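Glycosyl hydrolase family 2, TIM barrel domain protein (Parabacteroides merdae ATCC 43184, PDB 6DXU) is a gut bacterial beta-glucuronidase of glycoside hydrolase family 2, which probably releases glucuronic acid from beta-glucuronide conjugates. Local coordinates at residues 100-105 / 196-201; 211-216 / 305-310; 771-776 / 801-806. All coordinates share one frame; numbering follows the deposited sequence.

Contact 1: residues 100-105 / 196-201; sequences DNPYRN and LVYLPE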
loop_
_atom_site.group_PDB
_atom_site.type_symbol
_atom_site.label_atom_id
_atom_site.label_comp_id
_atom_site.label_asym_id
_atom_site.label_seq_id
_atom_site.Cartn_x
_atom_site.Cartn_y
_atom_site.Cartn_z
ATOM N N ASP D 100 26.995 0.899 -26.662
ATOM C CA ASP D 100 27.758 1.946 -27.339
ATOM C C ASP D 100 26.777 2.566 -28.341
ATOM O O ASP D 100 26.662 2.101 -29.476
ATOM C CB ASP D 100 28.991 1.392 -28.032
ATOM C CG ASP D 100 29.901 2.486 -28.588
ATOM O OD1 ASP D 100 31.081 2.192 -28.870
ATOM O OD2 ASP D 100 29.441 3.641 -28.730
ATOM N N ASN D 101 26.115 3.628 -27.921
ATOM C CA ASN D 101 25.047 4.215 -28.729
ATOM C C ASN D 101 25.643 4.973 -29.906
ATOM O O ASN D 101 26.436 5.895 -29.695
ATOM C CB ASN D 101 24.190 5.145 -27.857
ATOM C CG ASN D 101 22.857 5.492 -28.504
ATOM O OD1 ASN D 101 22.726 5.511 -29.730
ATOM N ND2 ASN D 101 21.859 5.752 -27.681
ATOM N N PRO D 102 25.307 4.619 -31.146
ATOM C CA PRO D 102 25.873 5.345 -32.293
ATOM C C PRO D 102 25.305 6.746 -32.470
ATOM O O PRO D 102 25.863 7.519 -33.257
ATOM C CB PRO D 102 25.521 4.443 -33.483
ATOM C CG PRO D 102 24.257 3.799 -33.085
ATOM C CD PRO D 102 24.374 3.564 -31.573
ATOM N N TYR D 103 24.217 7.094 -31.785
ATOM C CA TYR D 103 23.617 8.414 -31.912
ATOM C C TYR D 103 24.125 9.363 -30.837
ATOM O O TYR D 103 24.352 8.966 -29.691
ATOM C CB TYR D 103 22.100 8.332 -31.845
ATOM C CG TYR D 103 21.502 7.563 -32.987
ATOM C CD1 TYR D 103 21.418 8.126 -34.266
ATOM C CD2 TYR D 103 20.994 6.287 -32.796
ATOM C CE1 TYR D 103 20.854 7.422 -35.319
ATOM C CE2 TYR D 103 20.429 5.582 -33.845
ATOM C CZ TYR D 103 20.364 6.157 -35.103
ATOM O OH TYR D 103 19.793 5.459 -36.144
ATOM N N ARG D 104 24.311 10.624 -31.226
ATOM C CA ARG D 104 24.702 11.658 -30.280
ATOM C C ARG D 104 23.553 11.953 -29.318
ATOM O O ARG D 104 22.430 12.236 -29.747
ATOM C CB ARG D 104 25.115 12.913 -31.045
ATOM C CG ARG D 104 25.413 14.095 -30.170
ATOM C CD ARG D 104 26.514 13.850 -29.126
ATOM N NE ARG D 104 26.785 15.138 -28.488
ATOM C CZ ARG D 104 26.497 15.453 -27.230
ATOM N NH1 ARG D 104 25.965 14.554 -26.403
ATOM N NH2 ARG D 104 26.762 16.680 -26.796
ATOM N N ASN D 105 23.826 11.867 -28.013
ATOM C CA ASN D 105 22.800 12.087 -26.996
ATOM C C ASN D 105 21.603 11.160 -27.218
ATOM O O ASN D 105 20.452 11.529 -26.975
ATOM C CB ASN D 105 22.350 13.552 -26.955
ATOM C CG ASN D 105 21.748 13.933 -25.612
ATOM O OD1 ASN D 105 22.137 13.392 -24.575
ATOM N ND2 ASN D 105 20.788 14.853 -25.622
ATOM N N LEU D 196 17.706 -4.617 -28.582
ATOM C CA LEU D 196 18.321 -3.388 -28.120
ATOM C C LEU D 196 18.152 -2.374 -29.239
ATOM O O LEU D 196 18.635 -2.592 -30.352
ATOM C CB LEU D 196 19.798 -3.596 -27.789
ATOM C CG LEU D 196 20.535 -2.342 -27.307
ATOM C CD1 LEU D 196 19.970 -1.921 -25.974
ATOM C CD2 LEU D 196 22.031 -2.623 -27.185
ATOM N N VAL D 197 17.484 -1.262 -28.946
ATOM C CA VAL D 197 17.154 -0.279 -29.969
ATOM C C VAL D 197 17.848 1.013 -29.597
ATOM O O VAL D 197 17.538 1.617 -28.566
ATOM C CB VAL D 197 15.637 -0.062 -30.091
ATOM C CG1 VAL D 197 15.341 0.966 -31.183
ATOM C CG2 VAL D 197 14.936 -1.387 -30.383
ATOM N N TYR D 198 18.786 1.438 -30.430
ATOM C CA TYR D 198 19.390 2.750 -30.278
ATOM C C TYR D 198 18.580 3.764 -31.074
ATOM O O TYR D 198 18.274 3.535 -32.251
ATOM C CB TYR D 198 20.832 2.740 -30.777
ATOM C CG TYR D 198 21.807 1.890 -29.986
ATOM C CD1 TYR D 198 22.456 0.809 -30.582
ATOM C CD2 TYR D 198 22.103 2.188 -28.654
ATOM C CE1 TYR D 198 23.370 0.046 -29.872
ATOM C CE2 TYR D 198 23.021 1.423 -27.934
ATOM C CZ TYR D 198 23.649 0.354 -28.556
ATOM O OH TYR D 198 24.568 -0.403 -27.856
ATOM N N LEU D 199 18.261 4.889 -30.444
ATOM C CA LEU D 199 17.498 5.951 -31.075
ATOM C C LEU D 199 18.260 7.259 -30.967
ATOM O O LEU D 199 18.999 7.469 -29.999
ATOM C CB LEU D 199 16.120 6.124 -30.408
ATOM C CG LEU D 199 15.195 4.912 -30.496
ATOM C CD1 LEU D 199 14.009 5.150 -29.566
ATOM C CD2 LEU D 199 14.738 4.698 -31.949
ATOM N N PRO D 200 18.072 8.173 -31.931
ATOM C CA PRO D 200 18.571 9.543 -31.754
ATOM C C PRO D 200 17.674 10.305 -30.788
ATOM O O PRO D 200 16.737 9.723 -30.232
ATOM C CB PRO D 200 18.502 10.124 -33.170
ATOM C CG PRO D 200 17.313 9.419 -33.777
ATOM C CD PRO D 200 17.318 8.015 -33.189
ATOM N N GLU D 201 17.930 11.602 -30.607
ATOM C CA GLU D 201 17.134 12.408 -29.679
ATOM C C GLU D 201 15.652 12.374 -30.025
ATOM O O GLU D 201 14.802 12.248 -29.136
ATOM C CB GLU D 201 17.633 13.852 -29.678
ATOM C CG GLU D 201 18.909 14.054 -28.893
ATOM C CD GLU D 201 19.449 15.475 -29.029
ATOM O OE1 GLU D 201 19.940 16.011 -28.017
ATOM O OE2 GLU D 201 19.349 16.063 -30.133
HETATM O O HOH W 1 20.755 12.383 -32.000
#

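Contact 2: residues 211-216 / 305-310; sequences SSLSSN and FGFRHT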
loop_
_atom_site.group_PDB
_atom_site.type_symbol
_atom_site.label_atom_id
_atom_site.label_comp_id
_atom_site.label_asym_id
_atom_site.label_seq_id
_atom_site.Cartn_x
_atom_site.Cartn_y
_atom_site.Cartn_z
ATOM N N SER D 211 -5.513 3.906 -44.160
ATOM C CA SER D 211 -5.794 3.777 -45.583
ATOM C C SER D 211 -7.256 3.403 -45.777
ATOM O O SER D 211 -7.804 2.596 -45.020
ATOM C CB SER D 211 -4.891 2.735 -46.234
ATOM O OG SER D 211 -5.029 1.489 -45.587
ATOM N N SER D 212 -7.881 4.010 -46.785
ATOM C CA SER D 212 -9.255 3.722 -47.170
ATOM C C SER D 212 -9.336 3.705 -48.686
ATOM O O SER D 212 -8.512 4.311 -49.379
ATOM C CB SER D 212 -10.252 4.730 -46.595
ATOM O OG SER D 212 -9.880 6.056 -46.918
ATOM N N LEU D 213 -10.317 2.974 -49.199
ATOM C CA LEU D 213 -10.443 2.747 -50.630
ATOM C C LEU D 213 -11.863 3.105 -51.052
ATOM O O LEU D 213 -12.827 2.598 -50.470
ATOM C CB LEU D 213 -10.084 1.294 -50.933
ATOM C CG LEU D 213 -9.809 0.875 -52.353
ATOM C CD1 LEU D 213 -8.643 1.694 -52.902
ATOM C CD2 LEU D 213 -9.437 -0.603 -52.286
ATOM N N SER D 214 -11.987 3.990 -52.045
ATOM C CA SER D 214 -13.277 4.509 -52.504
ATOM C C SER D 214 -14.208 3.390 -52.983
ATOM O O SER D 214 -13.842 2.209 -53.057
ATOM C CB SER D 214 -13.080 5.537 -53.618
ATOM O OG SER D 214 -12.612 4.929 -54.804
ATOM N N SER D 215 -15.455 3.785 -53.278
ATOM C CA SER D 215 -16.478 2.808 -53.646
ATOM C C SER D 215 -16.065 1.994 -54.872
ATOM O O SER D 215 -16.098 0.757 -54.847
ATOM C CB SER D 215 -17.809 3.519 -53.889
ATOM O OG SER D 215 -18.149 4.318 -52.765
ATOM N N ASN D 216 -15.638 2.662 -55.942
ATOM C CA ASN D 216 -15.252 1.950 -57.162
ATOM C C ASN D 216 -13.828 1.399 -57.117
ATOM O O ASN D 216 -13.371 0.835 -58.114
ATOM C CB ASN D 216 -15.425 2.866 -58.377
ATOM C CG ASN D 216 -14.636 4.151 -58.246
ATOM O OD1 ASN D 216 -13.635 4.205 -57.533
ATOM N ND2 ASN D 216 -15.067 5.191 -58.954
ATOM N N PHE D 305 2.048 -0.691 -45.896
ATOM C CA PHE D 305 0.597 -0.762 -45.800
ATOM C C PHE D 305 0.060 -1.220 -47.147
ATOM O O PHE D 305 0.789 -1.269 -48.139
ATOM C CB PHE D 305 0.001 0.590 -45.382
ATOM C CG PHE D 305 -0.000 1.626 -46.484
ATOM C CD1 PHE D 305 1.150 2.356 -46.765
ATOM C CD2 PHE D 305 -1.145 1.870 -47.230
ATOM C CE1 PHE D 305 1.159 3.319 -47.771
ATOM C CE2 PHE D 305 -1.137 2.828 -48.251
ATOM C CZ PHE D 305 0.013 3.550 -48.506
ATOM N N GLY D 306 -1.222 -1.549 -47.176
ATOM C CA GLY D 306 -1.854 -1.967 -48.414
ATOM C C GLY D 306 -3.259 -1.416 -48.518
ATOM O O GLY D 306 -3.916 -1.140 -47.513
ATOM N N PHE D 307 -3.715 -1.253 -49.767
ATOM C CA PHE D 307 -5.077 -0.835 -50.079
ATOM C C PHE D 307 -5.908 -2.076 -50.392
ATOM O O PHE D 307 -5.567 -2.832 -51.309
ATOM C CB PHE D 307 -5.101 0.112 -51.290
ATOM C CG PHE D 307 -4.581 1.507 -51.008
ATOM C CD1 PHE D 307 -5.329 2.406 -50.247
ATOM C CD2 PHE D 307 -3.356 1.916 -51.518
ATOM C CE1 PHE D 307 -4.867 3.691 -49.994
ATOM C CE2 PHE D 307 -2.884 3.198 -51.281
ATOM C CZ PHE D 307 -3.639 4.085 -50.509
ATOM N N ARG D 308 -7.014 -2.263 -49.675
ATOM C CA ARG D 308 -7.943 -3.328 -50.034
ATOM C C ARG D 308 -9.288 -3.062 -49.375
ATOM O O ARG D 308 -9.366 -2.448 -48.307
ATOM C CB ARG D 308 -7.407 -4.716 -49.645
ATOM C CG ARG D 308 -7.702 -5.162 -48.206
ATOM C CD ARG D 308 -6.858 -4.387 -47.192
ATOM N NE ARG D 308 -7.101 -4.855 -45.830
ATOM C CZ ARG D 308 -8.118 -4.456 -45.074
ATOM N NH1 ARG D 308 -8.993 -3.561 -45.538
ATOM N NH2 ARG D 308 -8.259 -4.946 -43.850
ATOM N N HIS D 309 -10.346 -3.504 -50.048
ATOM C CA HIS D 309 -11.720 -3.366 -49.580
ATOM C C HIS D 309 -12.234 -4.727 -49.140
ATOM O O HIS D 309 -12.095 -5.709 -49.876
ATOM C CB HIS D 309 -12.619 -2.805 -50.693
ATOM C CG HIS D 309 -14.020 -2.530 -50.251
ATOM N ND1 HIS D 309 -15.016 -3.481 -50.305
ATOM C CD2 HIS D 309 -14.596 -1.410 -49.752
ATOM C CE1 HIS D 309 -16.141 -2.965 -49.843
ATOM N NE2 HIS D 309 -15.913 -1.710 -49.498
ATOM N N THR D 310 -12.830 -4.789 -47.952
ATOM C CA THR D 310 -13.392 -6.025 -47.427
ATOM C C THR D 310 -14.856 -5.809 -47.077
ATOM O O THR D 310 -15.253 -4.717 -46.652
ATOM C CB THR D 310 -12.615 -6.512 -46.177
ATOM O OG1 THR D 310 -12.720 -5.535 -45.141
ATOM C CG2 THR D 310 -11.157 -6.721 -46.510
HETATM O O HOH W 2 -6.038 -1.212 -45.950
#

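Contact 3: residues 771-776 / 801-806; sequences FEIAGD and IRIKRN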
loop_
_atom_site.group_PDB
_atom_site.type_symbol
_atom_site.label_atom_id
_atom_site.label_comp_id
_atom_site.label_asym_id
_atom_site.label_seq_id
_atom_site.Cartn_x
_atom_site.Cartn_y
_atom_site.Cartn_z
ATOM N N PHE D 771 11.048 -45.589 -24.356
ATOM C CA PHE D 771 12.474 -45.656 -24.655
ATOM C C PHE D 771 13.298 -45.164 -23.469
ATOM O O PHE D 771 12.941 -44.167 -22.839
ATOM C CB PHE D 771 12.799 -44.793 -25.868
ATOM C CG PHE D 771 12.172 -45.269 -27.144
ATOM C CD1 PHE D 771 12.806 -46.225 -27.924
ATOM C CD2 PHE D 771 10.949 -44.762 -27.562
ATOM C CE1 PHE D 771 12.250 -46.657 -29.113
ATOM C CE2 PHE D 771 10.378 -45.191 -28.744
ATOM C CZ PHE D 771 11.028 -46.145 -29.521
ATOM N N GLU D 772 14.411 -45.855 -23.180
ATOM C CA GLU D 772 15.395 -45.396 -22.198
ATOM C C GLU D 772 16.789 -45.617 -22.766
ATOM O O GLU D 772 16.990 -46.473 -23.631
ATOM C CB GLU D 772 15.275 -46.125 -20.848
ATOM C CG GLU D 772 13.957 -45.923 -20.127
ATOM C CD GLU D 772 13.909 -46.597 -18.761
ATOM O OE1 GLU D 772 14.881 -47.297 -18.371
ATOM O OE2 GLU D 772 12.880 -46.427 -18.075
ATOM N N ILE D 773 17.766 -44.853 -22.275
ATOM C CA ILE D 773 19.136 -44.994 -22.763
ATOM C C ILE D 773 20.108 -44.870 -21.601
ATOM O O ILE D 773 19.868 -44.120 -20.654
ATOM C CB ILE D 773 19.458 -43.967 -23.872
ATOM C CG1 ILE D 773 20.790 -44.289 -24.548
ATOM C CG2 ILE D 773 19.488 -42.542 -23.341
ATOM C CD1 ILE D 773 21.002 -43.539 -25.868
ATOM N N ALA D 774 21.192 -45.641 -21.660
ATOM C CA ALA D 774 22.286 -45.545 -20.699
ATOM C C ALA D 774 23.599 -45.577 -21.465
ATOM O O ALA D 774 23.757 -46.387 -22.385
ATOM C CB ALA D 774 22.230 -46.680 -19.668
ATOM N N GLY D 775 24.517 -44.668 -21.130
ATOM C CA GLY D 775 25.791 -44.598 -21.813
ATOM C C GLY D 775 26.053 -43.214 -22.385
ATOM O O GLY D 775 25.578 -42.200 -21.861
ATOM N N ASP D 776 26.827 -43.183 -23.476
ATOM C CA ASP D 776 27.323 -41.906 -23.972
ATOM C C ASP D 776 26.268 -41.103 -24.732
ATOM O O ASP D 776 26.384 -39.875 -24.819
ATOM C CB ASP D 776 28.544 -42.130 -24.868
ATOM C CG ASP D 776 29.701 -42.769 -24.132
ATOM O OD1 ASP D 776 30.419 -43.590 -24.747
ATOM O OD2 ASP D 776 29.883 -42.467 -22.933
ATOM N N ILE D 801 12.590 -43.713 -32.894
ATOM C CA ILE D 801 13.189 -42.573 -32.203
ATOM C C ILE D 801 14.630 -42.445 -32.682
ATOM O O ILE D 801 15.255 -43.429 -33.089
ATOM C CB ILE D 801 13.093 -42.709 -30.658
ATOM C CG1 ILE D 801 13.274 -41.343 -29.971
ATOM C CG2 ILE D 801 14.101 -43.726 -30.120
ATOM C CD1 ILE D 801 12.890 -41.365 -28.495
ATOM N N ARG D 802 15.135 -41.215 -32.702
ATOM C CA ARG D 802 16.528 -40.971 -33.045
ATOM C C ARG D 802 17.372 -40.812 -31.784
ATOM O O ARG D 802 16.897 -40.314 -30.760
ATOM C CB ARG D 802 16.663 -39.734 -33.932
ATOM C CG ARG D 802 15.954 -39.890 -35.285
ATOM C CD ARG D 802 16.273 -38.749 -36.239
ATOM N NE ARG D 802 15.779 -37.471 -35.732
ATOM N N ILE D 803 18.626 -41.262 -31.867
ATOM C CA ILE D 803 19.585 -41.168 -30.765
ATOM C C ILE D 803 20.792 -40.382 -31.249
ATOM O O ILE D 803 21.345 -40.675 -32.316
ATOM C CB ILE D 803 20.008 -42.553 -30.234
ATOM C CG1 ILE D 803 18.893 -43.173 -29.389
ATOM C CG2 ILE D 803 21.315 -42.467 -29.436
ATOM C CD1 ILE D 803 17.868 -43.923 -30.166
ATOM N N LYS D 804 21.173 -39.369 -30.479
ATOM C CA LYS D 804 22.431 -38.663 -30.676
ATOM C C LYS D 804 23.510 -39.479 -29.973
ATOM O O LYS D 804 23.524 -39.571 -28.738
ATOM C CB LYS D 804 22.318 -37.252 -30.101
ATOM C CG LYS D 804 23.564 -36.377 -30.183
ATOM C CD LYS D 804 23.799 -35.901 -31.602
ATOM C CE LYS D 804 24.851 -34.790 -31.696
ATOM N NZ LYS D 804 26.037 -34.998 -30.823
ATOM N N ARG D 805 24.403 -40.096 -30.744
ATOM C CA ARG D 805 25.339 -41.043 -30.149
ATOM C C ARG D 805 26.479 -40.362 -29.395
ATOM O O ARG D 805 27.116 -41.010 -28.559
ATOM C CB ARG D 805 25.893 -41.979 -31.232
ATOM C CG ARG D 805 24.896 -43.041 -31.661
ATOM C CD ARG D 805 25.481 -44.032 -32.670
ATOM N NE ARG D 805 25.750 -43.393 -33.958
ATOM C CZ ARG D 805 25.742 -44.024 -35.128
ATOM N NH1 ARG D 805 25.475 -45.325 -35.188
ATOM N NH2 ARG D 805 25.990 -43.350 -36.243
ATOM N N ASN D 806 26.739 -39.081 -29.663
ATOM C CA ASN D 806 27.838 -38.343 -29.037
ATOM C C ASN D 806 29.180 -39.035 -29.247
ATOM O O ASN D 806 30.055 -38.986 -28.377
ATOM C CB ASN D 806 27.588 -38.105 -27.547
ATOM C CG ASN D 806 26.520 -37.066 -27.304
ATOM O OD1 ASN D 806 26.473 -36.050 -27.990
ATOM N ND2 ASN D 806 25.662 -37.306 -26.316
#

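Contact 1: residues 100-105 / 196-201
An Asx turn in the loop between strands 90-97 and 107-112 lays N101 and P102 over the ring of Y198, on strand 194-199 of the sugar-binding domain. The turn is closed by N101 OD1, which accepts from Y103 N at 3.0 Å, the donor standing above the carbonyl plane. P102 CD then sits 3.7 Å from the centroid of the Y198 ring, a CH-pi contact over the same face that N101 CA covers. The amide of N101 comes alongside, its CG 3.4 Å from Y198 CD2 and its plane inclined by 39° to the ring. At the far end of the ring, D100 N donates to Y198 OH over 3.0 Å, nearly straight at 173°. Y198 CG stands anti to its carbonyl carbon (chi1 -66°), which carries the hydroxyl to the backbone N-H of D100. The two segments then exchange roles: P200 CD lies almost on the normal of the Y103 ring, 3.9 Å from its centroid, and F299 of strand 297-305 touches both residues. Beyond them N105 ND2 reaches the anti lone pair of E201 OE1 at 2.8 Å, with the oxygen in the amide plane, and a water joins R104 O to E201 N. Aromatic faces thus take up the C-H groups while a neutral amide, rather than a cation, is the hydrogen-bonding partner that the loop offers to the E201 carboxylate.

Contact 2: residues 211-216 / 305-310
L213 rests on the chain at R308 and H309, its CD2 methyl 3.8 Å from H309 N, while the CD1 methyl turns to the root of the F307 side chain, 4.2 Å from F307 CB. The leucine straddles backbone and ring root because CG stands anti to its backbone N (chi1 -165°). Two residues earlier on the same strand, S211 CB is set against two rings, 3.9 Å from F307 CE1 and 4.0 Å from F305 CD2, meeting both obliquely. Between these two points the carbonyl of S212 approaches the edge of F307, with S212 O near the ring plane and 3.7 Å from CE1. A water bridges the polar atoms: it donates to G306 O at 2.6 Å and also bonds S211 OG at 2.9 Å. An alanine in place of F307 would probably open a gap beside S211 CB and the S212 carbonyl and leave the ring of Y286 without its edge-to-face partner.

A second shell holds these groups in place. F307 CZ lies at the edge of the F305 ring, in its plane, and the backbones of F305 and F307 are hydrogen-bonded to Y286 and W278. H309 N is tied to N321 OD1, and R308 gives its NE to P420 O, in the part of the chain that forms the barrel. P275 touches both L213 and F307. The contact joins the end of strand 203-213 to the segment leading from the second domain toward the barrel by apolar packing and one shared water. The outside hydrogen bonds fix the backbone of 305-310, so at the interface itself the fit of the leucine and the rings probably matters most.

Contact 3: residues 771-776 / 801-806
One face of the F771 ring receives the CG2 methyl of I801, 3.7 Å from the ring centroid and only 16° off the normal, a CH-pi contact. The methyl is displaced toward the rim, equally near CD1 and CE1 of F771, while V752, V814 and L779 also pack against this phenylalanine. The second flat group is the amide of N806: its ND2 donates to D776 O at 3.1 Å (166°), lying in the carbonyl plane, and the acceptor is nearly in the amide plane. N806 OD1 is gripped in turn by K804 NZ, which also pairs with D746, so the amide is fixed from both ends. Between the two sites I773, with CG1 anti to its backbone N and the chain extended beyond, brings CD1 to 3.7 Å from I803 CG2. The D776 carboxylate turns elsewhere, to N809 N and to T821 of the second subunit, whose G775 and E772 also bond E772 and G775 here. The segments run 9° apart in direction, yet strands 768-775 and 798-804 belong to different sheets and interlock through side chains: the two-layer core of a beta-sandwich, here in the C-terminal domain of the enzyme.

How the contacts relate
Followed from the N terminus, the three contacts come in series, and none nests within or crosses another. Contact 1 closes a loop of 90 intervening residues inside the sugar-binding domain. Strand 203-213 follows strand 194-199 directly and leads into contact 2, which closes a comparable span of 88 residues, much of it strand, ending where the chain passes into the sheet of the barrel. Strand 297-305 links the two: its F299 packs on contact 1, and its last residue, F305, opens the second segment of contact 2. Contact 3 comes far later, closing a short span of 24 residues across the C-terminal sandwich; its centre lies about 57 Å from that of contact 2, on the opposite side of the chain's centre.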